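PDB 6AKZ: GlcNAc Inducible Gene 2, GIG2, which binds an iron(III) ion and is probably a metal-dependent oxygenase of the DUF1479 family with a cupin-type fold. Local coordinates for residues R273-Y284 with F327-I338. Sequence-based numbering, arbitrary orientation.
Sequences RVLPSLKLSMAY and FYPHLHQGIISI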
# COMPACT_ATOMS: atom_id res chain seq x y z
N ARG A 273 7.41 -0.13 11.73
CA ARG A 273 7.03 1.06 12.46
C ARG A 273 6.03 1.83 11.55
O ARG A 273 6.19 1.88 10.37
CB ARG A 273 8.21 1.91 12.83
CG ARG A 273 9.16 1.13 13.70
CD ARG A 273 10.48 1.78 13.93
NE ARG A 273 10.48 3.20 14.19
CZ ARG A 273 10.27 3.74 15.36
NH1 ARG A 273 9.94 3.02 16.43
NH2 ARG A 273 10.37 5.03 15.47
N VAL A 274 5.03 2.40 12.18
CA VAL A 274 4.02 3.12 11.47
C VAL A 274 3.66 4.42 12.19
O VAL A 274 3.96 4.57 13.38
CB VAL A 274 2.70 2.27 11.43
CG1 VAL A 274 2.89 1.03 10.59
CG2 VAL A 274 2.24 1.83 12.83
N LEU A 275 3.00 5.31 11.49
CA LEU A 275 2.40 6.50 12.08
C LEU A 275 0.91 6.25 11.99
O LEU A 275 0.30 6.56 10.96
CB LEU A 275 2.79 7.74 11.29
CG LEU A 275 2.87 9.01 12.08
CD1 LEU A 275 3.30 10.14 11.13
CD2 LEU A 275 1.55 9.27 12.68
N PRO A 276 0.27 5.80 13.08
CA PRO A 276 -1.06 5.30 13.00
C PRO A 276 -2.14 6.39 13.04
O PRO A 276 -3.02 6.46 13.95
CB PRO A 276 -1.10 4.29 14.17
CG PRO A 276 -0.31 5.01 15.22
CD PRO A 276 0.89 5.47 14.40
N SER A 277 -2.02 7.37 12.14
CA SER A 277 -3.01 8.41 12.09
C SER A 277 -3.15 8.80 10.60
O SER A 277 -2.40 9.61 10.08
CB SER A 277 -2.56 9.62 12.93
OG SER A 277 -3.51 10.71 12.87
N LEU A 278 -4.17 8.28 9.93
CA LEU A 278 -4.18 8.32 8.48
C LEU A 278 -4.53 9.72 7.94
O LEU A 278 -3.81 10.26 7.09
CB LEU A 278 -5.14 7.21 7.95
CG LEU A 278 -5.33 7.09 6.47
CD1 LEU A 278 -4.01 6.86 5.77
CD2 LEU A 278 -6.26 5.85 6.25
N LYS A 279 -5.64 10.28 8.41
CA LYS A 279 -6.11 11.55 7.98
C LYS A 279 -5.15 12.66 8.33
O LYS A 279 -4.85 13.48 7.44
CB LYS A 279 -7.49 11.89 8.54
CG LYS A 279 -8.17 13.11 7.97
CD LYS A 279 -9.40 13.45 8.81
CE LYS A 279 -10.56 12.54 8.53
NZ LYS A 279 -11.65 12.80 9.50
N LEU A 280 -4.69 12.75 9.56
CA LEU A 280 -3.75 13.82 9.90
C LEU A 280 -2.47 13.72 9.12
O LEU A 280 -1.88 14.74 8.68
CB LEU A 280 -3.47 13.84 11.41
CG LEU A 280 -4.59 14.23 12.30
CD1 LEU A 280 -4.18 14.23 13.74
CD2 LEU A 280 -5.20 15.55 11.93
N SER A 281 -1.97 12.49 8.95
CA SER A 281 -0.80 12.27 8.14
C SER A 281 -0.90 12.85 6.71
O SER A 281 -0.00 13.55 6.25
CB SER A 281 -0.40 10.81 8.09
OG SER A 281 0.17 10.32 9.31
N MET A 282 -1.93 12.48 6.00
CA MET A 282 -2.07 12.92 4.64
C MET A 282 -2.44 14.42 4.49
O MET A 282 -2.08 15.04 3.53
CB MET A 282 -3.01 12.02 3.84
CG MET A 282 -2.49 10.60 3.62
SD MET A 282 -0.83 10.53 2.94
CE MET A 282 -0.97 11.41 1.39
N ALA A 283 -3.13 14.97 5.45
CA ALA A 283 -3.42 16.41 5.43
C ALA A 283 -2.07 17.09 5.50
O ALA A 283 -1.80 18.01 4.78
CB ALA A 283 -4.32 16.78 6.59
N TYR A 284 -1.18 16.63 6.35
CA TYR A 284 0.11 17.29 6.56
C TYR A 284 1.02 17.12 5.35
O TYR A 284 1.58 18.09 4.82
CB TYR A 284 0.79 16.68 7.78
CG TYR A 284 2.11 17.32 8.13
CD1 TYR A 284 2.20 18.48 8.92
CD2 TYR A 284 3.30 16.74 7.67
CE1 TYR A 284 3.46 19.03 9.23
CE2 TYR A 284 4.53 17.29 7.99
CZ TYR A 284 4.61 18.40 8.78
OH TYR A 284 5.88 18.89 9.06
N PHE A 327 12.06 16.58 5.71
CA PHE A 327 11.29 17.85 5.71
C PHE A 327 9.87 17.72 6.25
O PHE A 327 9.04 18.56 6.04
CB PHE A 327 11.28 18.43 4.33
CG PHE A 327 12.67 18.57 3.73
CD1 PHE A 327 13.54 19.57 4.17
CD2 PHE A 327 13.12 17.71 2.73
CE1 PHE A 327 14.83 19.67 3.63
CE2 PHE A 327 14.39 17.82 2.19
CZ PHE A 327 15.25 18.81 2.65
N TYR A 328 9.61 16.66 7.01
CA TYR A 328 8.26 16.41 7.56
C TYR A 328 8.36 16.23 9.10
O TYR A 328 7.91 15.22 9.71
CB TYR A 328 7.65 15.19 6.87
CG TYR A 328 7.41 15.40 5.41
CD1 TYR A 328 8.44 15.27 4.45
CD2 TYR A 328 6.17 15.74 4.96
CE1 TYR A 328 8.19 15.46 3.08
CE2 TYR A 328 5.92 16.04 3.63
CZ TYR A 328 6.90 15.84 2.67
OH TYR A 328 6.55 16.11 1.34
N PRO A 329 8.96 17.23 9.78
CA PRO A 329 9.31 16.97 11.21
C PRO A 329 8.16 16.78 12.20
O PRO A 329 8.36 16.10 13.21
CB PRO A 329 10.11 18.21 11.62
CG PRO A 329 9.52 19.29 10.74
CD PRO A 329 9.27 18.62 9.41
N HIS A 330 6.98 17.31 11.92
CA HIS A 330 5.85 17.16 12.78
C HIS A 330 5.34 15.73 12.78
O HIS A 330 4.59 15.38 13.65
CB HIS A 330 4.68 18.06 12.36
CG HIS A 330 4.99 19.53 12.42
ND1 HIS A 330 5.67 20.18 11.41
CD2 HIS A 330 4.67 20.48 13.33
CE1 HIS A 330 5.78 21.46 11.70
NE2 HIS A 330 5.20 21.67 12.86
N LEU A 331 5.71 14.94 11.79
CA LEU A 331 5.31 13.53 11.77
C LEU A 331 6.06 12.67 12.78
O LEU A 331 5.55 11.65 13.20
CB LEU A 331 5.45 12.94 10.35
CG LEU A 331 4.63 13.59 9.24
CD1 LEU A 331 4.96 12.84 7.96
CD2 LEU A 331 3.12 13.67 9.50
N HIS A 332 7.28 13.05 13.13
CA HIS A 332 8.14 12.14 13.80
C HIS A 332 7.66 11.71 15.18
O HIS A 332 7.83 10.57 15.54
CB HIS A 332 9.55 12.64 13.76
CG HIS A 332 10.09 12.70 12.35
ND1 HIS A 332 11.44 12.64 12.04
CD2 HIS A 332 9.44 12.79 11.16
CE1 HIS A 332 11.59 12.71 10.73
NE2 HIS A 332 10.40 12.79 10.17
N GLN A 333 6.94 12.57 15.87
CA GLN A 333 6.47 12.30 17.20
C GLN A 333 5.48 11.12 17.23
O GLN A 333 5.33 10.44 18.23
CB GLN A 333 5.72 13.53 17.67
CG GLN A 333 5.21 13.40 19.07
CD GLN A 333 4.63 14.69 19.63
OE1 GLN A 333 4.04 15.52 18.93
NE2 GLN A 333 4.79 14.83 20.91
N GLY A 334 4.83 10.94 16.10
CA GLY A 334 3.81 9.94 15.96
C GLY A 334 4.20 8.52 15.61
O GLY A 334 3.30 7.65 15.50
N ILE A 335 5.48 8.29 15.32
CA ILE A 335 5.96 7.03 14.86
C ILE A 335 6.15 6.06 16.03
O ILE A 335 6.76 6.39 17.07
CB ILE A 335 7.27 7.16 14.08
CG1 ILE A 335 7.12 8.16 12.90
CG2 ILE A 335 7.69 5.85 13.51
CD1 ILE A 335 8.46 8.66 12.41
N ILE A 336 5.54 4.90 15.88
CA ILE A 336 5.64 3.82 16.83
C ILE A 336 5.90 2.51 16.17
O ILE A 336 5.53 2.26 14.99
CB ILE A 336 4.35 3.71 17.70
CG1 ILE A 336 3.09 3.64 16.85
CG2 ILE A 336 4.29 4.90 18.62
CD1 ILE A 336 1.92 3.17 17.67
N SER A 337 6.49 1.60 16.94
CA SER A 337 6.55 0.20 16.49
C SER A 337 5.20 -0.39 16.51
O SER A 337 4.37 -0.01 17.36
CB SER A 337 7.43 -0.65 17.41
OG SER A 337 8.75 -0.20 17.28
N ILE A 338 5.00 -1.41 15.67
CA ILE A 338 3.79 -2.24 15.85
C ILE A 338 3.88 -3.08 17.13
O ILE A 338 4.96 -3.22 17.70
CB ILE A 338 3.52 -3.13 14.63
CG1 ILE A 338 4.71 -4.08 14.39
CG2 ILE A 338 3.10 -2.24 13.46
CD1 ILE A 338 4.36 -5.12 13.39
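Strand 336-337 pairs antiparallel with strand 272-274, the central strand of a small three-stranded sheet whose other edge, strand 355-357, begins with the iron ligand His355. Val274 and Ile336 form the hydrogen-bonded pair: Val274 N donates to Ile336 O over 2.9 Å, and Ile336 N returns a straighter bond to Val274 O (N-H...O 176°). Arg273 and Ser337 form the neighbouring non-hydrogen-bonded pair; the Arg273 guanidinium has Ile335 CG2 over one face, 3.4 Å from NH2, and Ser337 OG at its edge, while NE makes a salt bridge to Glu356 in strand 355-357. Beyond the sheet, the two segments stay together through apolar packing. Pro276, the centre of an inverse gamma turn, sets its CD 3.8 Å from Ile336 CG1, and Leu275 CD1 crosses to within 3.6 Å of Leu331 CB. At the far end Tyr284, its CG anti to the backbone N (chi1 -178°), reaches from helix 278-287 so that OH meets His330 ND1 near the imidazole plane in a 2.7 Å hydrogen bond, either atom able to donate. Leu331 CD2 lies 3.6 Å from Tyr284 CD2. Polar bonds thus fix both ends of a largely apolar seam, tying helix 278-287 to the turn leading into strand 336-337.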